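Local coordinates for lipolytic enzyme, G-D-S-L family (PDB 7BR2), which metabolises the drug diltiazem as a gut microbial serine esterase of the SGNH (GDSL) hydrolase family, at residues A[70-73]-A[74-78]; A[355-358]-A[359-362]; A[417-420]-A[421-425]. All coordinates share one frame; numbering follows the deposited sequence.

Contact 1: A[70-73]-A[74-78]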
ATOM      1  N   ARG A  70      12.825   3.669 -18.970  1.00 26.70           N
ATOM      2  CA  ARG A  70      13.509   2.861 -17.956  1.00 27.36           C
ATOM      3  C   ARG A  70      12.946   1.448 -17.790  1.00 27.29           C
ATOM      4  O   ARG A  70      13.372   0.739 -16.876  1.00 27.10           O
ATOM      5  CB  ARG A  70      13.501   3.573 -16.602  1.00 25.71           C
ATOM      6  CG  ARG A  70      12.141   3.766 -15.981  1.00 27.78           C
ATOM      7  CD  ARG A  70      12.296   4.442 -14.617  1.00 30.46           C
ATOM      8  NE  ARG A  70      11.058   5.057 -14.132  1.00 30.10           N
ATOM      9  CZ  ARG A  70      10.221   4.484 -13.274  1.00 34.16           C
ATOM     10  NH1 ARG A  70      10.485   3.266 -12.797  1.00 29.57           N
ATOM     11  NH2 ARG A  70       9.127   5.134 -12.883  1.00 27.67           N
ATOM     12  N   LEU A  71      11.995   1.028 -18.632  1.00 26.76           N
ATOM     13  CA  LEU A  71      11.495  -0.351 -18.543  1.00 26.51           C
ATOM     14  C   LEU A  71      12.609  -1.416 -18.511  1.00 25.36           C
ATOM     15  O   LEU A  71      12.588  -2.313 -17.660  1.00 27.73           O
ATOM     16  CB  LEU A  71      10.544  -0.646 -19.703  1.00 26.12           C
ATOM     17  CG  LEU A  71       9.147  -0.040 -19.632  1.00 30.76           C
ATOM     18  CD1 LEU A  71       8.323  -0.481 -20.841  1.00 34.26           C
ATOM     19  CD2 LEU A  71       8.478  -0.406 -18.333  1.00 30.25           C
ATOM     20  N   ASP A  72      13.574  -1.364 -19.438  1.00 25.39           N
ATOM     21  CA  ASP A  72      14.580  -2.430 -19.495  1.00 27.93           C
ATOM     22  C   ASP A  72      15.442  -2.468 -18.230  1.00 30.55           C
ATOM     23  O   ASP A  72      15.633  -3.532 -17.624  1.00 31.06           O
ATOM     24  CB  ASP A  72      15.493  -2.271 -20.717  1.00 29.88           C
ATOM     25  CG  ASP A  72      14.862  -2.731 -22.016  1.00 27.87           C
ATOM     26  OD1 ASP A  72      14.154  -3.756 -22.021  1.00 30.68           O
ATOM     27  OD2 ASP A  72      15.112  -2.082 -23.054  1.00 33.16           O
ATOM     28  N   GLY A  73      15.994  -1.314 -17.835  1.00 26.76           N
ATOM     29  CA  GLY A  73      16.981  -1.247 -16.765  1.00 25.90           C
ATOM     30  C   GLY A  73      16.420  -1.170 -15.360  1.00 28.74           C
ATOM     31  O   GLY A  73      17.168  -1.357 -14.392  1.00 29.94           O
ATOM     32  N   ASP A  74      15.151  -0.830 -15.210  1.00 27.03           N
ATOM     33  CA  ASP A  74      14.608  -0.586 -13.887  1.00 27.43           C
ATOM     34  C   ASP A  74      13.368  -1.410 -13.563  1.00 26.01           C
ATOM     35  O   ASP A  74      13.129  -1.694 -12.385  1.00 27.46           O
ATOM     36  CB  ASP A  74      14.291   0.911 -13.739  1.00 25.74           C
ATOM     37  CG  ASP A  74      13.789   1.267 -12.362  1.00 32.10           C
ATOM     38  OD1 ASP A  74      14.475   0.883 -11.389  1.00 31.04           O
ATOM     39  OD2 ASP A  74      12.760   1.990 -12.252  1.00 29.87           O
ATOM     40  N   ILE A  75      12.620  -1.861 -14.560  1.00 23.32           N
ATOM     41  CA  ILE A  75      11.360  -2.566 -14.347  1.00 27.22           C
ATOM     42  C   ILE A  75      11.482  -4.038 -14.759  1.00 26.09           C
ATOM     43  O   ILE A  75      11.325  -4.939 -13.936  1.00 25.82           O
ATOM     44  CB  ILE A  75      10.203  -1.866 -15.095  1.00 27.42           C
ATOM     45  CG1 ILE A  75      10.045  -0.434 -14.576  1.00 28.35           C
ATOM     46  CG2 ILE A  75       8.919  -2.625 -14.916  1.00 25.13           C
ATOM     47  CD1 ILE A  75       9.748  -0.337 -13.100  1.00 26.01           C
ATOM     48  N   PHE A  76      11.711  -4.298 -16.047  1.00 24.34           N
ATOM     49  CA  PHE A  76      11.889  -5.671 -16.515  1.00 29.95           C
ATOM     50  C   PHE A  76      13.115  -6.321 -15.879  1.00 30.85           C
ATOM     51  O   PHE A  76      13.201  -7.550 -15.801  1.00 26.86           O
ATOM     52  CB  PHE A  76      12.009  -5.691 -18.044  1.00 29.28           C
ATOM     53  CG  PHE A  76      10.783  -5.170 -18.760  1.00 27.85           C
ATOM     54  CD1 PHE A  76       9.566  -5.055 -18.089  1.00 24.62           C
ATOM     55  CD2 PHE A  76      10.853  -4.781 -20.090  1.00 25.65           C
ATOM     56  CE1 PHE A  76       8.450  -4.574 -18.739  1.00 27.62           C
ATOM     57  CE2 PHE A  76       9.733  -4.295 -20.745  1.00 29.07           C
ATOM     58  CZ  PHE A  76       8.528  -4.197 -20.067  1.00 27.28           C
ATOM     59  N   SER A  77      14.094  -5.504 -15.476  1.00 31.83           N
ATOM     60  CA  SER A  77      15.279  -6.006 -14.808  1.00 26.79           C
ATOM     61  C   SER A  77      14.937  -6.686 -13.502  1.00 24.25           C
ATOM     62  O   SER A  77      15.726  -7.492 -13.011  1.00 22.43           O
ATOM     63  CB  SER A  77      16.253  -4.854 -14.540  1.00 27.43           C
ATOM     64  OG  SER A  77      15.629  -3.840 -13.758  1.00 24.82           O
ATOM     65  N   LYS A  78      13.814  -6.321 -12.895  1.00 27.19           N
ATOM     66  CA  LYS A  78      13.361  -6.943 -11.661  1.00 25.19           C
ATOM     67  C   LYS A  78      12.582  -8.227 -11.913  1.00 27.55           C
ATOM     68  O   LYS A  78      12.135  -8.870 -10.953  1.00 23.45           O
ATOM     69  CB  LYS A  78      12.518  -5.943 -10.858  1.00 27.23           C
ATOM     70  CG  LYS A  78      13.310  -4.782 -10.251  1.00 23.62           C
ATOM     71  CD  LYS A  78      12.401  -3.649  -9.768  1.00 20.50           C
ATOM     72  CE  LYS A  78      13.194  -2.569  -9.021  1.00 26.75           C
ATOM     73  NZ  LYS A  78      14.328  -1.972  -9.811  1.00 22.21           N
TER

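Contact 2: A[355-358]-A[359-362]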
ATOM      1  N   LEU A 355       9.404  -3.682  11.022  1.00 31.38           N
ATOM      2  CA  LEU A 355      10.394  -4.278  10.123  1.00 27.32           C
ATOM      3  C   LEU A 355      10.136  -3.875   8.677  1.00 28.34           C
ATOM      4  O   LEU A 355      11.072  -3.512   7.934  1.00 26.60           O
ATOM      5  CB  LEU A 355      10.372  -5.804  10.270  1.00 24.63           C
ATOM      6  CG  LEU A 355      10.913  -6.323  11.609  1.00 28.52           C
ATOM      7  CD1 LEU A 355      10.547  -7.781  11.829  1.00 24.85           C
ATOM      8  CD2 LEU A 355      12.425  -6.137  11.695  1.00 25.35           C
ATOM      9  N   ASN A 356       8.859  -3.906   8.267  1.00 27.01           N
ATOM     10  CA  ASN A 356       8.496  -3.588   6.891  1.00 23.15           C
ATOM     11  C   ASN A 356       8.769  -2.126   6.569  1.00 23.90           C
ATOM     12  O   ASN A 356       9.160  -1.799   5.444  1.00 27.40           O
ATOM     13  CB  ASN A 356       7.027  -3.921   6.659  1.00 25.80           C
ATOM     14  CG  ASN A 356       6.596  -3.674   5.232  1.00 31.62           C
ATOM     15  OD1 ASN A 356       7.212  -4.183   4.292  1.00 29.38           O
ATOM     16  ND2 ASN A 356       5.543  -2.869   5.056  1.00 29.35           N
ATOM     17  N   GLU A 357       8.572  -1.230   7.542  1.00 26.48           N
ATOM     18  CA  GLU A 357       8.872   0.190   7.318  1.00 28.36           C
ATOM     19  C   GLU A 357      10.384   0.441   7.184  1.00 26.10           C
ATOM     20  O   GLU A 357      10.820   1.200   6.301  1.00 25.14           O
ATOM     21  CB  GLU A 357       8.248   1.016   8.450  1.00 26.51           C
ATOM     22  CG  GLU A 357       8.694   2.469   8.548  1.00 27.98           C
ATOM     23  CD  GLU A 357       8.180   3.356   7.427  1.00 34.07           C
ATOM     24  OE1 GLU A 357       7.193   2.974   6.751  1.00 31.20           O
ATOM     25  OE2 GLU A 357       8.777   4.446   7.221  1.00 36.32           O
ATOM     26  N   TYR A 358      11.199  -0.203   8.034  1.00 23.19           N
ATOM     27  CA  TYR A 358      12.657  -0.151   7.852  1.00 27.59           C
ATOM     28  C   TYR A 358      13.042  -0.573   6.436  1.00 26.09           C
ATOM     29  O   TYR A 358      13.861   0.077   5.758  1.00 31.00           O
ATOM     30  CB  TYR A 358      13.357  -1.086   8.843  1.00 23.53           C
ATOM     31  CG  TYR A 358      13.471  -0.625  10.277  1.00 27.25           C
ATOM     32  CD1 TYR A 358      13.988   0.627  10.590  1.00 27.69           C
ATOM     33  CD2 TYR A 358      13.106  -1.459  11.323  1.00 27.96           C
ATOM     34  CE1 TYR A 358      14.120   1.040  11.899  1.00 29.14           C
ATOM     35  CE2 TYR A 358      13.228  -1.042  12.648  1.00 29.84           C
ATOM     36  CZ  TYR A 358      13.732   0.207  12.921  1.00 27.57           C
ATOM     37  OH  TYR A 358      13.863   0.643  14.218  1.00 37.25           O
ATOM     38  N   ARG A 359      12.457  -1.691   5.989  1.00 27.06           N
ATOM     39  CA  ARG A 359      12.695  -2.202   4.641  1.00 28.13           C
ATOM     40  C   ARG A 359      12.296  -1.182   3.585  1.00 27.67           C
ATOM     41  O   ARG A 359      13.054  -0.916   2.642  1.00 25.96           O
ATOM     42  CB  ARG A 359      11.920  -3.512   4.445  1.00 24.26           C
ATOM     43  CG  ARG A 359      12.000  -4.084   3.041  1.00 26.31           C
ATOM     44  CD  ARG A 359      10.707  -4.819   2.677  1.00 33.72           C
ATOM     45  NE  ARG A 359       9.536  -3.937   2.648  1.00 29.71           N
ATOM     46  CZ  ARG A 359       9.246  -3.098   1.654  1.00 31.00           C
ATOM     47  NH1 ARG A 359      10.047  -3.021   0.599  1.00 29.17           N
ATOM     48  NH2 ARG A 359       8.151  -2.340   1.713  1.00 23.87           N
ATOM     49  N   TRP A 360      11.110  -0.590   3.740  1.00 25.41           N
ATOM     50  CA  TRP A 360      10.636   0.400   2.781  1.00 26.63           C
ATOM     51  C   TRP A 360      11.622   1.563   2.662  1.00 26.12           C
ATOM     52  O   TRP A 360      11.885   2.047   1.552  1.00 27.89           O
ATOM     53  CB  TRP A 360       9.236   0.883   3.183  1.00 28.08           C
ATOM     54  CG  TRP A 360       8.721   2.021   2.364  1.00 27.92           C
ATOM     55  CD1 TRP A 360       8.008   1.944   1.200  1.00 26.04           C
ATOM     56  CD2 TRP A 360       8.897   3.418   2.641  1.00 23.83           C
ATOM     57  NE1 TRP A 360       7.717   3.211   0.743  1.00 26.50           N
ATOM     58  CE2 TRP A 360       8.261   4.132   1.604  1.00 29.93           C
ATOM     59  CE3 TRP A 360       9.535   4.131   3.658  1.00 25.58           C
ATOM     60  CZ2 TRP A 360       8.246   5.533   1.555  1.00 27.59           C
ATOM     61  CZ3 TRP A 360       9.516   5.528   3.612  1.00 28.71           C
ATOM     62  CH2 TRP A 360       8.873   6.211   2.568  1.00 28.50           C
ATOM     63  N   GLU A 361      12.208   1.998   3.790  1.00 26.00           N
ATOM     64  CA  GLU A 361      13.187   3.094   3.747  1.00 28.34           C
ATOM     65  C   GLU A 361      14.433   2.710   2.953  1.00 27.83           C
ATOM     66  O   GLU A 361      14.926   3.486   2.111  1.00 25.52           O
ATOM     67  CB  GLU A 361      13.588   3.509   5.165  1.00 29.99           C
ATOM     68  CG  GLU A 361      12.598   4.440   5.843  1.00 39.11           C
ATOM     69  CD  GLU A 361      12.839   4.588   7.342  1.00 47.06           C
ATOM     70  OE1 GLU A 361      14.014   4.509   7.771  1.00 43.06           O
ATOM     71  OE2 GLU A 361      11.835   4.760   8.094  1.00 56.61           O
ATOM     72  N   LEU A 362      14.961   1.508   3.215  1.00 27.90           N
ATOM     73  CA  LEU A 362      16.099   1.032   2.431  1.00 24.91           C
ATOM     74  C   LEU A 362      15.766   1.029   0.939  1.00 25.13           C
ATOM     75  O   LEU A 362      16.531   1.549   0.095  1.00 28.44           O
ATOM     76  CB  LEU A 362      16.488  -0.366   2.902  1.00 23.47           C
ATOM     77  CG  LEU A 362      17.292  -0.412   4.198  1.00 31.12           C
ATOM     78  CD1 LEU A 362      17.369  -1.850   4.776  1.00 29.19           C
ATOM     79  CD2 LEU A 362      18.673   0.172   3.989  1.00 23.85           C
TER

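Contact 3: A[417-420]-A[421-425]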
ATOM      1  N   LYS A 417      28.789  -1.364  -6.696  1.00 24.94           N
ATOM      2  CA  LYS A 417      28.098  -2.642  -6.724  1.00 20.09           C
ATOM      3  C   LYS A 417      28.128  -3.338  -5.371  1.00 26.78           C
ATOM      4  O   LYS A 417      27.134  -3.944  -4.957  1.00 22.46           O
ATOM      5  CB  LYS A 417      28.771  -3.528  -7.782  1.00 23.19           C
ATOM      6  CG  LYS A 417      28.257  -4.958  -7.855  1.00 30.46           C
ATOM      7  CD  LYS A 417      26.941  -5.099  -8.578  1.00 33.09           C
ATOM      8  CE  LYS A 417      26.437  -6.529  -8.452  1.00 40.63           C
ATOM      9  NZ  LYS A 417      25.049  -6.666  -8.973  1.00 54.18           N
ATOM     10  N   GLU A 418      29.256  -3.274  -4.667  1.00 21.46           N
ATOM     11  CA  GLU A 418      29.317  -3.980  -3.400  1.00 24.10           C
ATOM     12  C   GLU A 418      28.361  -3.373  -2.377  1.00 25.91           C
ATOM     13  O   GLU A 418      27.770  -4.097  -1.565  1.00 26.01           O
ATOM     14  CB  GLU A 418      30.760  -4.035  -2.896  1.00 24.01           C
ATOM     15  CG  GLU A 418      31.664  -4.747  -3.909  1.00 26.60           C
ATOM     16  CD  GLU A 418      32.460  -3.819  -4.843  1.00 38.75           C
ATOM     17  OE1 GLU A 418      31.925  -2.802  -5.387  1.00 30.61           O
ATOM     18  OE2 GLU A 418      33.639  -4.163  -5.079  1.00 49.89           O
ATOM     19  N   ILE A 419      28.148  -2.065  -2.441  1.00 23.74           N
ATOM     20  CA  ILE A 419      27.219  -1.428  -1.520  1.00 25.16           C
ATOM     21  C   ILE A 419      25.770  -1.758  -1.885  1.00 29.10           C
ATOM     22  O   ILE A 419      24.947  -2.051  -1.005  1.00 25.50           O
ATOM     23  CB  ILE A 419      27.478   0.081  -1.477  1.00 23.64           C
ATOM     24  CG1 ILE A 419      28.768   0.347  -0.695  1.00 22.58           C
ATOM     25  CG2 ILE A 419      26.286   0.814  -0.847  1.00 26.73           C
ATOM     26  CD1 ILE A 419      29.221   1.781  -0.736  1.00 20.84           C
ATOM     27  N   ARG A 420      25.428  -1.716  -3.174  1.00 22.51           N
ATOM     28  CA  ARG A 420      24.085  -2.131  -3.566  1.00 28.57           C
ATOM     29  C   ARG A 420      23.816  -3.564  -3.126  1.00 30.18           C
ATOM     30  O   ARG A 420      22.727  -3.875  -2.623  1.00 25.55           O
ATOM     31  CB  ARG A 420      23.893  -1.969  -5.078  1.00 24.32           C
ATOM     32  CG  ARG A 420      23.928  -0.516  -5.534  1.00 24.03           C
ATOM     33  CD  ARG A 420      23.362  -0.308  -6.948  1.00 23.62           C
ATOM     34  NE  ARG A 420      24.064  -1.081  -7.974  1.00 26.67           N
ATOM     35  CZ  ARG A 420      25.244  -0.762  -8.506  1.00 25.08           C
ATOM     36  NH1 ARG A 420      25.898   0.334  -8.109  1.00 25.43           N
ATOM     37  NH2 ARG A 420      25.776  -1.540  -9.439  1.00 21.80           N
ATOM     38  N   ASP A 421      24.817  -4.441  -3.264  1.00 30.72           N
ATOM     39  CA  ASP A 421      24.669  -5.817  -2.800  1.00 28.53           C
ATOM     40  C   ASP A 421      24.423  -5.862  -1.299  1.00 24.98           C
ATOM     41  O   ASP A 421      23.508  -6.538  -0.836  1.00 33.38           O
ATOM     42  CB  ASP A 421      25.911  -6.650  -3.155  1.00 27.23           C
ATOM     43  CG  ASP A 421      26.003  -6.999  -4.633  1.00 28.52           C
ATOM     44  OD1 ASP A 421      24.990  -6.885  -5.366  1.00 34.99           O
ATOM     45  OD2 ASP A 421      27.111  -7.395  -5.066  1.00 35.54           O
ATOM     46  N   ALA A 422      25.237  -5.153  -0.520  1.00 25.95           N
ATOM     47  CA  ALA A 422      25.081  -5.207   0.933  1.00 26.71           C
ATOM     48  C   ALA A 422      23.721  -4.661   1.384  1.00 25.47           C
ATOM     49  O   ALA A 422      23.099  -5.206   2.302  1.00 26.49           O
ATOM     50  CB  ALA A 422      26.215  -4.448   1.614  1.00 21.03           C
ATOM     51  N   ARG A 423      23.255  -3.569   0.769  1.00 26.71           N
ATOM     52  CA  ARG A 423      22.005  -2.940   1.190  1.00 27.19           C
ATOM     53  C   ARG A 423      20.810  -3.785   0.780  1.00 29.04           C
ATOM     54  O   ARG A 423      19.817  -3.863   1.519  1.00 23.50           O
ATOM     55  CB  ARG A 423      21.905  -1.539   0.593  1.00 27.73           C
ATOM     56  CG  ARG A 423      23.053  -0.616   0.989  1.00 26.36           C
ATOM     57  CD  ARG A 423      23.001  -0.238   2.474  1.00 31.18           C
ATOM     58  NE  ARG A 423      22.260   1.014   2.644  1.00 26.39           N
ATOM     59  CZ  ARG A 423      21.858   1.525   3.803  1.00 27.89           C
ATOM     60  NH1 ARG A 423      22.097   0.907   4.950  1.00 26.69           N
ATOM     61  NH2 ARG A 423      21.223   2.686   3.804  1.00 32.51           N
ATOM     62  N   GLU A 424      20.906  -4.448  -0.383  1.00 26.62           N
ATOM     63  CA  GLU A 424      19.921  -5.455  -0.754  1.00 28.62           C
ATOM     64  C   GLU A 424      19.915  -6.600   0.245  1.00 29.09           C
ATOM     65  O   GLU A 424      18.855  -7.128   0.605  1.00 28.52           O
ATOM     66  CB  GLU A 424      20.237  -6.000  -2.145  1.00 32.27           C
ATOM     67  CG  GLU A 424      19.343  -5.500  -3.261  1.00 42.79           C
ATOM     68  CD  GLU A 424      19.914  -5.852  -4.613  1.00 45.43           C
ATOM     69  OE1 GLU A 424      19.933  -4.974  -5.506  1.00 54.13           O
ATOM     70  OE2 GLU A 424      20.384  -7.000  -4.765  1.00 52.89           O
ATOM     71  N   GLN A 425      21.101  -7.008   0.688  1.00 29.06           N
ATOM     72  CA  GLN A 425      21.188  -8.053   1.694  1.00 30.41           C
ATOM     73  C   GLN A 425      20.505  -7.616   2.978  1.00 30.05           C
ATOM     74  O   GLN A 425      19.905  -8.431   3.683  1.00 32.88           O
ATOM     75  CB  GLN A 425      22.649  -8.389   1.941  1.00 30.65           C
ATOM     76  CG  GLN A 425      22.878  -9.695   2.629  1.00 38.22           C
ATOM     77  CD  GLN A 425      24.350 -10.070   2.631  1.00 45.64           C
ATOM     78  OE1 GLN A 425      25.167  -9.421   1.957  1.00 35.51           O
ATOM     79  NE2 GLN A 425      24.698 -11.114   3.383  1.00 40.44           N
TER

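Contact 1: A[70-73]-A[74-78]
Leu71 lays its CB over one face of the Phe76 ring, 4.1 Å from the ring centroid and 20° off the normal, a CH-pi contact that its CD1 extends to Phe76 CZ. The other branch, CD2, meets Ile75 CB at 3.9 Å, so a single branched leucine serves two neighbours and still packs on strand 21-26 and helix 102-125. Elsewhere on the turn Arg70 and Asp74 run side by side. Arg70 NH1 gives Asp74 OD2 a salt-bridged hydrogen bond of 2.7 Å, with OD2 tilted 23° from the guanidinium plane; NE turns to Asp62. Chi1 of Asp74 (-177°) swings its carboxylate away from the backbone N, between Arg70 and Lys78, and OD2 also takes Arg367 of helix 344-377. Lys78 curls back so that NZ donates to Asp74 O at 2.9 Å, on a lone pair, and weakly to Asp74 OD1. The buried Arg70 and Asp74 probably balance each other, with Lys78 at the less buried end. Leu71 O receives both Ile75 N at 3.1 Å and Phe76 N at 2.7 Å, the latter an i+5 to i bond. The pi-turn it closes interrupts the regular bonding of helix 64-75, which packs on the parallel sheet of the SGNH hydrolase fold.

Contact 2: A[355-358]-A[359-362]
Asn356 OD1 is gripped by Arg359 NE at 2.9 Å, with a fairly straight N-H...O angle of 155°, and more weakly by Arg359 NH2. The oxygen sits at the guanidinium edge, although NE stands above the plane of the amide carbonyl. One turn of helix is too short for a stretched arginine to do this, and the chain folds at chi2 and chi3, the latter 63°, to bring the guanidinium alongside the amide. On another side of the helix Glu357 lies beside Trp360, its OE2 3.7 Å from Trp360 CE3, and meets Glu361, whose OE2 is only 3.2 Å from Glu357 OE2. An outer shell fixes these groups. Asn356 ND2 donates to Ser37 O and Trp360 NE1 to Gly33 O, while Arg359 NH1 pairs with Glu363 farther along the same helix. Arg34 forms a salt bridge with Glu357 OE2 and a cation-pi contact with Trp360, joining the acid and the indole. Asparagine suits its place because its amide accepts from the arginine and donates to the backbone of helix 35-46 at once. The closeness of two carboxylates implies a cost that Arg34 probably offsets, and one of the acids may be partly protonated.

Contact 3: A[417-420]-A[421-425]
Lys417 sends CG away from its backbone N (chi1 174°) and then bends at chi2 (78°), which turns the long chain along the helix toward Asp421, four residues on. Asp421, with CG beside its own backbone N, leans back toward the preceding turn, and the two side chains meet at an angle. Contact is made largely by the lysine's methylene end: Lys417 CE lies 3.4 Å from Asp421 OD1, whereas Lys417 NZ stands 3.6 Å from the same oxygen, a long salt bridge. Along another side of the helix Ile419 and Arg423 point the same way, and Ile419 CG2 touches Arg423 CG at 4.0 Å. Here the aliphatic stem of the arginine serves as a hydrophobic surface, while its NH1 reaches Glu426 and its side chain packs on Leu362 and Phe366 of helix 344-377. Arg420 folds back instead: one guanidinium face lies against Lys417 CA, 3.6 Å from its plane and displaced toward the rim, and NH1 donates to Met414 O just ahead of the helix, tying the first turn to the preceding chain. Regular backbone bonds support all this, such as Arg423 N to Ile419 O at 2.9 Å. Long charged side chains suit a helix start at the surface, since their stems can pack while their ends find polar partners. A salt bridge this long probably contributes a mild electrostatic attraction, with the CE methylene, next to the charged amine, resting against the carboxylate.

How the contacts relate
All three are local contacts within single helices, but their surroundings differ. Contacts 1 and 2 are partly buried, and their charges find further partners in other elements; contact 3 lies on the surface, where its lysine-aspartate pair is long. Helix 344-377 connects them: it carries contact 2, supplies Arg367 and Phe374 to contact 1, and packs against the helix of contact 3. Only contacts 2 and 3 touch, Leu362 CD2 lying 3.5 Å from Arg423 CZ. Contact 1, about 8 Å from contact 3 and 10 Å from contact 2 between nearest atoms, departs from regular helix geometry, whereas the other two keep ordinary i-to-i+4 bonding.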